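Local coordinates for protein L-threonine dehydrogenase (Flavobacterium frigidimaris, PDB 2YY7) that binds NAD and probably catalyses the NAD-dependent oxidation of L-threonine, as a UDP-galactose 4-epimerase-like member of the short-chain dehydrogenase-reductase superfamily, at residues N58-E61 / H62-V66; A76-L79 / S80-E84; N96-F99 / H100-L104; P124-K128 / E129-Q133; T250-A253 / N254-K258. One frame throughout, in Å; residues are numbered along the deposited sequence.

Contact 1 of 5, residues N58-E61 / H62-V66; sequences NQIE and HLVEV
I60 and V64 sit one helical turn apart, and their CG2 methyls come within 4.4 Å of each other. The carbonyl between them does double duty: I60 O accepts the amide of V64 (N to O 3.0 Å) with a C=O...N angle of 162°, while V64 CG2 rests 3.4 Å from the same oxygen. Three similar backbone bonds flank it, from H62 N to N58 O (2.9 Å), from L63 N to Q59 O and from E65 N to E61 O (3.0 Å). L63 CG stands beside its own backbone nitrogen (chi1 -62°), which brings it to 3.4 Å from Q59 O. On the outer side the imidazole of H62 carries V66 CG2 over one face, near the rim.

Further out, D56 OD1 takes the amide of Q59, and that of N58 more weakly, at the start of helix 57-66. I60 leans on H100 and L104 of helix 87-106, L63 on V52 and V64 on I110. With CG anti to the amide nitrogen (chi1 -176°) and the chain extended, E61 carries OE2 to a salt bridge with K109; E65 OE2 forms another with K68. The helix is thus amphipathic, apolar toward the Rossmann core. E65, near its C-terminal end, would probably be disfavoured by the helix dipole and is likely to be offset by K68, while E61 is paired with K109.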
# COMPACT_ATOMS: atom_id res chain seq x y z
N ASN A 58 -3.50 21.99 -10.59
CA ASN A 58 -3.55 23.08 -11.56
C ASN A 58 -2.20 23.76 -11.78
O ASN A 58 -1.87 24.15 -12.91
CB ASN A 58 -4.59 24.12 -11.16
CG ASN A 58 -5.99 23.55 -11.11
OD1 ASN A 58 -6.44 22.89 -12.04
ND2 ASN A 58 -6.70 23.81 -10.01
N GLN A 59 -1.42 23.92 -10.72
CA GLN A 59 -0.11 24.56 -10.84
C GLN A 59 0.83 23.71 -11.69
O GLN A 59 1.62 24.24 -12.47
CB GLN A 59 0.52 24.80 -9.47
CG GLN A 59 -0.30 25.70 -8.56
CD GLN A 59 0.47 26.13 -7.32
OE1 GLN A 59 -0.12 26.54 -6.32
NE2 GLN A 59 1.79 26.05 -7.39
N ILE A 60 0.77 22.39 -11.53
CA ILE A 60 1.62 21.50 -12.30
C ILE A 60 1.17 21.49 -13.76
O ILE A 60 1.99 21.61 -14.67
CB ILE A 60 1.57 20.05 -11.77
CG1 ILE A 60 1.96 20.03 -10.28
CG2 ILE A 60 2.50 19.16 -12.58
CD1 ILE A 60 1.84 18.65 -9.63
N GLU A 61 -0.14 21.37 -13.97
CA GLU A 61 -0.70 21.36 -15.31
C GLU A 61 -0.29 22.63 -16.06
O GLU A 61 0.05 22.58 -17.24
CB GLU A 61 -2.23 21.26 -15.24
CG GLU A 61 -2.92 21.16 -16.59
CD GLU A 61 -4.43 21.05 -16.48
OE1 GLU A 61 -5.06 21.96 -15.89
OE2 GLU A 61 -4.99 20.05 -16.98
N HIS A 62 -0.30 23.76 -15.36
CA HIS A 62 0.08 25.04 -15.96
C HIS A 62 1.54 25.08 -16.42
O HIS A 62 1.84 25.63 -17.48
CB HIS A 62 -0.15 26.19 -14.97
CG HIS A 62 0.36 27.51 -15.45
ND1 HIS A 62 -0.19 28.18 -16.52
CD2 HIS A 62 1.40 28.28 -15.02
CE1 HIS A 62 0.48 29.31 -16.73
NE2 HIS A 62 1.45 29.39 -15.83
N LEU A 63 2.45 24.50 -15.63
CA LEU A 63 3.86 24.49 -16.01
C LEU A 63 4.07 23.55 -17.18
O LEU A 63 4.91 23.81 -18.06
CB LEU A 63 4.74 24.07 -14.83
CG LEU A 63 4.70 24.98 -13.60
CD1 LEU A 63 5.67 24.48 -12.54
CD2 LEU A 63 5.04 26.40 -14.00
N VAL A 64 3.33 22.45 -17.20
CA VAL A 64 3.42 21.48 -18.28
C VAL A 64 3.03 22.15 -19.59
O VAL A 64 3.65 21.92 -20.63
CB VAL A 64 2.48 20.27 -18.06
CG1 VAL A 64 2.34 19.46 -19.35
CG2 VAL A 64 3.04 19.37 -16.95
N GLU A 65 1.99 22.98 -19.52
CA GLU A 65 1.50 23.68 -20.70
C GLU A 65 2.41 24.83 -21.17
O GLU A 65 2.73 24.93 -22.36
CB GLU A 65 0.08 24.19 -20.44
CG GLU A 65 -0.73 24.51 -21.68
CD GLU A 65 -0.21 25.73 -22.43
OE1 GLU A 65 -0.12 26.81 -21.81
OE2 GLU A 65 0.10 25.60 -23.64
N VAL A 66 2.83 25.70 -20.25
CA VAL A 66 3.68 26.83 -20.63
C VAL A 66 5.11 26.45 -20.98
O VAL A 66 5.81 27.22 -21.65
CB VAL A 66 3.71 27.93 -19.54
CG1 VAL A 66 2.33 28.56 -19.41
CG2 VAL A 66 4.17 27.36 -18.21

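Contact 2 of 5, residues A76-L79 / S80-E84; sequences AALL and SATAE. With NAD (nicotinamide-adenine-dinucleotide), chain E.
The methyl of A76 lies over the adenine ring of NAD, with CB 3.6 Å from C4A and 3.7 Å from N3A, so that it covers one face where the two rings fuse. One residue on, A77 CB approaches the nicotinamide-side ribose, 3.8 Å from its O3D. L79 then reaches the pyrophosphate with both branches: CD1 is 3.5 Å from the bridging oxygen O3, and CD2 approaches O2N of the nicotinamide-side phosphate at 3.8 Å. Without its two methyls, as with an alanine here, L79 would probably leave this flank of the pyrophosphate without apolar cover.

Such a loop, leaving the end of parallel strand 71-74, is where a Rossmann fold usually lines its dinucleotide, and here it runs directly into the short helix 80-85. The helix is tied to the loop by A83 N donating to L79 O (2.8 Å), which meets the carbonyl almost head-on, at a C=O...N angle of 173°. Beside this bond A83 CB comes within 4.4 Å of L78 CB, and both residues pack on A90 of helix 87-106.

S80 OG stands between its own amide nitrogen and carbonyl carbon (chi1 61°) and is hydrogen-bonded to T184 OG1. T82 has OG1 beside its backbone nitrogen instead, and that hydroxyl is hydrogen-bonded to G181 O. E84 extends the reach to the partner protomer, where OE1 meets Y156 OH of the second subunit.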
# COMPACT_ATOMS: atom_id res chain seq x y z
N ALA A 76 9.58 15.62 -5.27
CA ALA A 76 9.00 16.18 -4.05
C ALA A 76 8.28 15.15 -3.19
O ALA A 76 7.48 14.36 -3.69
CB ALA A 76 8.05 17.34 -4.39
N ALA A 77 8.57 15.18 -1.89
CA ALA A 77 7.97 14.27 -0.91
C ALA A 77 8.71 14.46 0.40
O ALA A 77 9.79 15.04 0.42
CB ALA A 77 8.13 12.82 -1.36
N LEU A 78 8.11 13.99 1.50
CA LEU A 78 8.77 14.06 2.80
C LEU A 78 9.45 12.70 2.98
O LEU A 78 8.88 11.67 2.61
CB LEU A 78 7.75 14.29 3.93
CG LEU A 78 7.02 15.64 3.96
CD1 LEU A 78 6.30 15.80 5.28
CD2 LEU A 78 8.02 16.77 3.78
N LEU A 79 10.66 12.70 3.53
CA LEU A 79 11.42 11.46 3.72
C LEU A 79 11.04 10.65 4.97
O LEU A 79 10.27 11.10 5.81
CB LEU A 79 12.91 11.78 3.73
CG LEU A 79 13.57 11.87 2.35
CD1 LEU A 79 12.85 12.89 1.49
CD2 LEU A 79 15.03 12.24 2.52
N SER A 80 11.61 9.45 5.07
CA SER A 80 11.34 8.52 6.16
C SER A 80 11.29 9.10 7.57
O SER A 80 10.27 8.97 8.25
CB SER A 80 12.35 7.36 6.14
OG SER A 80 13.68 7.82 6.30
N ALA A 81 12.37 9.71 8.03
CA ALA A 81 12.39 10.27 9.38
C ALA A 81 11.47 11.48 9.55
O ALA A 81 10.71 11.56 10.52
CB ALA A 81 13.82 10.63 9.77
N THR A 82 11.52 12.41 8.60
CA THR A 82 10.69 13.60 8.65
C THR A 82 9.19 13.28 8.63
O THR A 82 8.40 13.89 9.34
CB THR A 82 11.00 14.54 7.47
OG1 THR A 82 12.38 14.93 7.51
CG2 THR A 82 10.13 15.78 7.54
N ALA A 83 8.81 12.30 7.81
CA ALA A 83 7.41 11.91 7.69
C ALA A 83 6.81 11.43 9.01
O ALA A 83 5.62 11.61 9.25
CB ALA A 83 7.27 10.84 6.62
N GLU A 84 7.62 10.81 9.87
CA GLU A 84 7.13 10.32 11.15
C GLU A 84 6.69 11.47 12.05
O GLU A 84 5.85 11.29 12.93
CB GLU A 84 8.20 9.49 11.88
CG GLU A 84 8.42 8.11 11.29
CD GLU A 84 7.16 7.26 11.28
OE1 GLU A 84 6.64 6.94 12.37
OE2 GLU A 84 6.68 6.91 10.19
PA NAD E . 14.77 16.43 -0.24
O1A NAD E . 16.22 16.76 -0.10
O2A NAD E . 13.98 16.49 1.02
O5B NAD E . 14.11 17.25 -1.42
C5B NAD E . 12.73 17.41 -1.52
C4B NAD E . 12.42 18.68 -2.27
O4B NAD E . 11.02 18.71 -2.52
C3B NAD E . 12.80 19.94 -1.45
O3B NAD E . 13.63 20.83 -2.21
C2B NAD E . 11.44 20.52 -1.07
O2B NAD E . 11.46 21.93 -0.95
C1B NAD E . 10.55 20.02 -2.22
N9A NAD E . 9.12 20.06 -1.89
C8A NAD E . 8.53 19.67 -0.69
N7A NAD E . 7.21 19.87 -0.78
C5A NAD E . 6.97 20.36 -2.02
C6A NAD E . 5.79 20.78 -2.62
N6A NAD E . 4.66 20.79 -1.94
N1A NAD E . 5.83 21.27 -3.90
C2A NAD E . 7.03 21.35 -4.60
N3A NAD E . 8.21 20.97 -4.01
C4A NAD E . 8.16 20.49 -2.72
O3 NAD E . 14.63 14.91 -0.73
PN NAD E . 15.59 14.05 -1.71
O1N NAD E . 16.06 14.84 -2.90
O2N NAD E . 16.53 13.32 -0.81
O5D NAD E . 14.55 12.93 -2.25
C5D NAD E . 13.84 13.12 -3.49
C4D NAD E . 13.00 11.85 -3.78
O4D NAD E . 13.82 10.70 -3.72
C3D NAD E . 11.90 11.59 -2.75
O3D NAD E . 10.79 10.99 -3.41
C2D NAD E . 12.50 10.55 -1.83
O2D NAD E . 11.46 9.89 -1.16
C1D NAD E . 13.31 9.70 -2.81
N1N NAD E . 14.38 8.97 -2.08
C2N NAD E . 15.44 9.66 -1.54
C3N NAD E . 16.44 8.97 -0.86
C7N NAD E . 17.67 9.68 -0.37
O7N NAD E . 18.55 8.89 0.36
N7N NAD E . 17.88 10.99 -0.57
C4N NAD E . 16.34 7.57 -0.70
C5N NAD E . 15.27 6.88 -1.27
C6N NAD E . 14.28 7.58 -1.94

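Contact 3 of 5, residues N96-F99 / H100-L104; sequences NSLF and HVLNL
N96 O is approached twice by H100: the backbone amide donates to it (N to O 3.0 Å, N-H...O angle 159°), and the imidazole lies over it, with the oxygen 3.1 Å above the ring plane and above its centre. Both residues belong to helix 87-106 of the Rossmann domain, which packs against parallel strands 71-74 and 112-118. The ring turns back over the preceding turn because H100 CG stands anti to its carbonyl carbon (chi1 -63°), and NE2 is hydrogen-bonded to L55 O in the loop before helix 57-66. The L55 carbonyl would probably lose its partner, and N96 O the ring facing it, were an alanine to replace H100.

The next turn repeats the scheme with an amide. N103 N donates to F99 O (2.8 Å), and the carboxamide folds back over that same oxygen, N103 CG lying 3.3 Å from F99 O. F99 itself projects outward to an edge-to-face pairing with W153 and another with W91 of the second subunit, which places this side of the helix at the dimer interface.

Buried side chains face the sheet: L98 against W115, L102 against I113, and V101 against I72, L74 and I113. S97 OG is held by L93 O, and N96 ND2 by D92 OD1. The side chains of L98 and L102 cross obliquely, L98 CG resting 3.7 Å from L102 CD1.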
# COMPACT_ATOMS: atom_id res chain seq x y z
N ASN A 96 -0.75 12.39 -3.17
CA ASN A 96 -1.45 13.28 -4.09
C ASN A 96 -0.59 13.92 -5.16
O ASN A 96 -1.07 14.18 -6.26
CB ASN A 96 -2.24 14.34 -3.31
CG ASN A 96 -3.43 13.74 -2.57
OD1 ASN A 96 -4.18 12.94 -3.13
ND2 ASN A 96 -3.61 14.12 -1.31
N SER A 97 0.68 14.17 -4.86
CA SER A 97 1.57 14.74 -5.87
C SER A 97 1.76 13.69 -6.96
O SER A 97 1.82 14.02 -8.15
CB SER A 97 2.92 15.12 -5.25
OG SER A 97 3.60 13.97 -4.75
N LEU A 98 1.84 12.43 -6.56
CA LEU A 98 2.00 11.34 -7.53
C LEU A 98 0.75 11.17 -8.37
O LEU A 98 0.83 10.95 -9.58
CB LEU A 98 2.32 10.02 -6.81
CG LEU A 98 2.45 8.77 -7.69
CD1 LEU A 98 3.56 8.95 -8.73
CD2 LEU A 98 2.73 7.56 -6.81
N PHE A 99 -0.42 11.27 -7.73
CA PHE A 99 -1.67 11.14 -8.47
C PHE A 99 -1.79 12.24 -9.54
O PHE A 99 -2.25 11.98 -10.65
CB PHE A 99 -2.88 11.20 -7.53
CG PHE A 99 -3.12 9.93 -6.76
CD1 PHE A 99 -3.24 8.70 -7.42
CD2 PHE A 99 -3.25 9.95 -5.37
CE1 PHE A 99 -3.47 7.52 -6.71
CE2 PHE A 99 -3.48 8.78 -4.65
CZ PHE A 99 -3.59 7.56 -5.32
N HIS A 100 -1.39 13.46 -9.19
CA HIS A 100 -1.45 14.56 -10.15
C HIS A 100 -0.59 14.29 -11.37
O HIS A 100 -1.03 14.46 -12.51
CB HIS A 100 -0.98 15.87 -9.51
CG HIS A 100 -1.84 16.33 -8.38
ND1 HIS A 100 -3.16 15.94 -8.25
CD2 HIS A 100 -1.59 17.16 -7.34
CE1 HIS A 100 -3.68 16.52 -7.18
NE2 HIS A 100 -2.74 17.27 -6.61
N VAL A 101 0.66 13.88 -11.15
CA VAL A 101 1.57 13.59 -12.25
C VAL A 101 1.10 12.38 -13.06
O VAL A 101 1.19 12.38 -14.29
CB VAL A 101 3.01 13.35 -11.74
CG1 VAL A 101 3.92 12.94 -12.90
CG2 VAL A 101 3.55 14.62 -11.09
N LEU A 102 0.58 11.36 -12.38
CA LEU A 102 0.10 10.17 -13.07
C LEU A 102 -1.11 10.53 -13.92
O LEU A 102 -1.26 10.04 -15.05
CB LEU A 102 -0.26 9.06 -12.07
CG LEU A 102 0.89 8.31 -11.38
CD1 LEU A 102 0.31 7.30 -10.39
CD2 LEU A 102 1.75 7.58 -12.42
N ASN A 103 -1.99 11.38 -13.38
CA ASN A 103 -3.18 11.81 -14.11
C ASN A 103 -2.81 12.66 -15.33
O ASN A 103 -3.52 12.67 -16.33
CB ASN A 103 -4.13 12.58 -13.18
CG ASN A 103 -5.03 11.66 -12.35
OD1 ASN A 103 -5.51 12.04 -11.28
ND2 ASN A 103 -5.27 10.45 -12.85
N LEU A 104 -1.69 13.39 -15.24
CA LEU A 104 -1.27 14.20 -16.38
C LEU A 104 -0.86 13.24 -17.51
O LEU A 104 -1.12 13.50 -18.68
CB LEU A 104 -0.08 15.10 -16.02
CG LEU A 104 -0.27 16.57 -15.60
CD1 LEU A 104 -1.55 17.13 -16.22
CD2 LEU A 104 -0.32 16.69 -14.10

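Contact 4 of 5, residues P124-K128 / E129-Q133; sequences PTTPK and ENTPQ
T131 closes the tight half of this turn against T126 and P127. Its hydroxyl donates to the carbonyl of P127 (OG1 to O 2.9 Å), tilted 23° from the carbonyl plane, while its methyl meets that of T126, CG2 to CG2 at 3.5 Å, the two side chains crossing at about a right angle. One torsion serves both contacts: with chi1 at -54°, T131 OG1 lies beside its own backbone nitrogen, and CG2 is carried to the T126 side. T126 is itself fixed, since its OG1 is hydrogen-bonded to I136 O and to the amide of G123.

Across the bend, K128, E129 and N130 form the solvent side and touch the other half mainly through backbone. N130 adopts a left-handed helical conformation within the bend that brings T131 back toward P127. E129 bends at its second torsion and is hydrogen-bonded to S282 OG through OE1; K128 NZ reaches D277 O.

The turn lies in the long connection between strand 112-118 and helix 142-161. Backbone bonds of K128 and T131 to A281, S282 and D284 tie it to the loop joining helices 272-276 and 286-292.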
# COMPACT_ATOMS: atom_id res chain seq x y z
N PRO A 124 9.96 -5.19 8.63
CA PRO A 124 10.53 -6.12 9.60
C PRO A 124 10.54 -7.58 9.16
O PRO A 124 11.41 -8.36 9.56
CB PRO A 124 9.65 -5.93 10.84
CG PRO A 124 9.13 -4.53 10.69
CD PRO A 124 8.83 -4.45 9.22
N THR A 125 9.56 -7.94 8.34
CA THR A 125 9.42 -9.31 7.85
C THR A 125 10.10 -9.56 6.51
O THR A 125 10.02 -10.66 5.96
CB THR A 125 7.92 -9.67 7.74
OG1 THR A 125 7.22 -8.61 7.05
CG2 THR A 125 7.30 -9.84 9.12
N THR A 126 10.77 -8.54 5.98
CA THR A 126 11.47 -8.67 4.71
C THR A 126 12.87 -9.24 4.93
O THR A 126 13.58 -8.78 5.83
CB THR A 126 11.64 -7.30 4.03
OG1 THR A 126 10.35 -6.73 3.76
CG2 THR A 126 12.41 -7.43 2.74
N PRO A 127 13.28 -10.25 4.14
CA PRO A 127 14.61 -10.85 4.30
C PRO A 127 15.63 -9.71 4.33
O PRO A 127 15.56 -8.78 3.52
CB PRO A 127 14.75 -11.71 3.04
CG PRO A 127 13.34 -12.20 2.85
CD PRO A 127 12.52 -10.94 3.08
N LYS A 128 16.58 -9.77 5.26
CA LYS A 128 17.54 -8.68 5.41
C LYS A 128 18.77 -8.68 4.50
O LYS A 128 19.40 -7.62 4.33
CB LYS A 128 17.98 -8.59 6.88
CG LYS A 128 16.80 -8.70 7.85
CD LYS A 128 17.10 -8.09 9.21
CE LYS A 128 16.81 -6.60 9.22
NZ LYS A 128 15.35 -6.29 9.17
N GLU A 129 19.13 -9.82 3.92
CA GLU A 129 20.30 -9.87 3.06
C GLU A 129 19.92 -10.19 1.61
O GLU A 129 19.11 -11.08 1.36
CB GLU A 129 21.30 -10.90 3.59
CG GLU A 129 22.73 -10.61 3.17
CD GLU A 129 23.32 -9.39 3.86
OE1 GLU A 129 24.13 -8.68 3.23
OE2 GLU A 129 22.99 -9.14 5.04
N ASN A 130 20.51 -9.46 0.67
CA ASN A 130 20.22 -9.65 -0.75
C ASN A 130 18.72 -9.71 -1.00
O ASN A 130 18.22 -10.62 -1.67
CB ASN A 130 20.89 -10.93 -1.26
CG ASN A 130 22.41 -10.89 -1.14
OD1 ASN A 130 22.95 -10.92 -0.03
ND2 ASN A 130 23.09 -10.82 -2.27
N THR A 131 18.00 -8.74 -0.45
CA THR A 131 16.55 -8.67 -0.61
C THR A 131 16.16 -8.78 -2.08
O THR A 131 16.65 -8.02 -2.92
CB THR A 131 16.00 -7.35 -0.05
OG1 THR A 131 16.44 -7.19 1.30
CG2 THR A 131 14.47 -7.35 -0.09
N PRO A 132 15.27 -9.73 -2.42
CA PRO A 132 14.80 -9.95 -3.79
C PRO A 132 13.90 -8.82 -4.31
O PRO A 132 13.35 -8.05 -3.52
CB PRO A 132 14.03 -11.27 -3.69
CG PRO A 132 14.58 -11.93 -2.45
CD PRO A 132 14.73 -10.76 -1.51
N GLN A 133 13.75 -8.74 -5.63
CA GLN A 133 12.89 -7.74 -6.26
C GLN A 133 11.45 -8.00 -5.83
O GLN A 133 10.69 -7.07 -5.57
CB GLN A 133 13.00 -7.84 -7.79
CG GLN A 133 11.90 -7.08 -8.54
CD GLN A 133 12.08 -5.58 -8.49
OE1 GLN A 133 11.11 -4.83 -8.35
NE2 GLN A 133 13.32 -5.12 -8.63

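Contact 5 of 5, residues T250-A253 / N254-K258; sequences TEIA and NEIKK
T250 to A253 each offer a carbonyl to the amide four residues ahead, as in T250 O to N254 N and E251 O to E255 N, both 3.0 Å, so the helix is regular through this stretch. On one flank T250 and N254 lie side by side, T250 CG2 3.6 Å from N254 ND2. The amide group of N254 folds back over the T250 carbonyl, its CG 3.1 Å from T250 O, because CG stands anti to the carbonyl carbon (chi1 -76°). T250 OG1 turns the other way, to hydrogen bonds with E208 OE2 and S207 O.

I252 and I256 run alongside each other on the buried face, with I252 CG1 4.2 Å from I256 CD1, and both press on F192 of helix 187-197. Helix 249-257 thereby joins that helix to helix 300-311, where L300 meets I252, and to strand 264-267, where I265 meets A253; it belongs to the smaller C-terminal part that sits beside the Rossmann domain, as in related epimerase-like enzymes. F263 covers A253, I256 and K257 together.

The polar flank is built around E255. A water donates to E251 O at 2.9 Å and, weakly, to E255 OE2, bridging successive turns. Bent at chi2 (64°), the glutamate offers that same oxygen to K258 NZ in a long salt bridge of 3.3 Å. K257 CG lies 3.2 Å from A253 O.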
# COMPACT_ATOMS: atom_id res chain seq x y z
N THR A 250 30.41 1.70 11.60
CA THR A 250 31.78 1.35 11.96
C THR A 250 32.65 1.32 10.71
O THR A 250 33.76 1.86 10.70
CB THR A 250 31.88 -0.03 12.65
OG1 THR A 250 31.12 -0.01 13.87
CG2 THR A 250 33.33 -0.37 12.98
N GLU A 251 32.14 0.71 9.64
CA GLU A 251 32.91 0.62 8.40
C GLU A 251 33.13 1.96 7.72
O GLU A 251 34.25 2.24 7.28
CB GLU A 251 32.24 -0.36 7.43
CG GLU A 251 32.11 -1.78 7.99
CD GLU A 251 31.31 -2.71 7.09
OE1 GLU A 251 30.18 -2.35 6.69
OE2 GLU A 251 31.81 -3.82 6.79
N ILE A 252 32.10 2.80 7.61
CA ILE A 252 32.31 4.09 6.95
C ILE A 252 33.19 5.01 7.79
O ILE A 252 33.97 5.79 7.25
CB ILE A 252 30.97 4.81 6.60
CG1 ILE A 252 31.28 6.15 5.92
CG2 ILE A 252 30.13 5.03 7.85
CD1 ILE A 252 30.09 6.80 5.24
N ALA A 253 33.08 4.89 9.11
CA ALA A 253 33.90 5.70 10.01
C ALA A 253 35.36 5.26 9.87
O ALA A 253 36.27 6.09 9.90
CB ALA A 253 33.43 5.52 11.46
N ASN A 254 35.58 3.96 9.69
CA ASN A 254 36.93 3.43 9.53
C ASN A 254 37.54 3.86 8.20
O ASN A 254 38.75 4.09 8.11
CB ASN A 254 36.93 1.89 9.61
CG ASN A 254 36.79 1.38 11.04
OD1 ASN A 254 37.06 2.11 12.00
ND2 ASN A 254 36.40 0.12 11.19
N GLU A 255 36.72 3.96 7.16
CA GLU A 255 37.23 4.39 5.87
C GLU A 255 37.65 5.85 5.96
O GLU A 255 38.67 6.26 5.40
CB GLU A 255 36.16 4.22 4.79
CG GLU A 255 36.70 4.41 3.37
CD GLU A 255 37.72 3.36 2.99
OE1 GLU A 255 38.52 3.61 2.07
OE2 GLU A 255 37.72 2.27 3.61
N ILE A 256 36.85 6.65 6.68
CA ILE A 256 37.15 8.07 6.86
C ILE A 256 38.44 8.24 7.66
O ILE A 256 39.22 9.17 7.40
CB ILE A 256 35.99 8.79 7.60
CG1 ILE A 256 34.76 8.83 6.70
CG2 ILE A 256 36.40 10.20 8.01
CD1 ILE A 256 33.52 9.39 7.37
N LYS A 257 38.68 7.34 8.61
CA LYS A 257 39.89 7.40 9.44
C LYS A 257 41.17 7.28 8.63
O LYS A 257 42.24 7.70 9.09
CB LYS A 257 39.85 6.32 10.52
CG LYS A 257 38.87 6.61 11.64
CD LYS A 257 38.88 5.51 12.69
CE LYS A 257 37.93 5.86 13.83
NZ LYS A 257 37.77 4.75 14.81
N LYS A 258 41.08 6.70 7.44
CA LYS A 258 42.24 6.55 6.57
C LYS A 258 42.63 7.92 6.02
O LYS A 258 43.78 8.14 5.65
CB LYS A 258 41.94 5.60 5.42
CG LYS A 258 41.65 4.17 5.84
CD LYS A 258 41.38 3.28 4.64
CE LYS A 258 40.96 1.89 5.07
NZ LYS A 258 40.71 1.00 3.90
O HOH W 1 36.40 0.64 6.23

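How the contacts relate
All five contacts are local turns of the chain, so none closes a long loop, and they follow in series without nesting or crossing. Contact 1 comes first, on helix 57-66. Contact 2 follows strand 71-74, at the cofactor, and leads through helix 80-85 into helix 87-106, which holds contact 3. Contacts 1 and 3 touch, their helices packing together, while A76 of contact 2 approaches S97 of contact 3. Contact 4 ties the connection after strand 112-118 to the loop between helices 272-276 and 286-292. Contact 5, about 46 Å from contact 1 between centres, lies among helices 187-197 and 300-311 and strand 264-267.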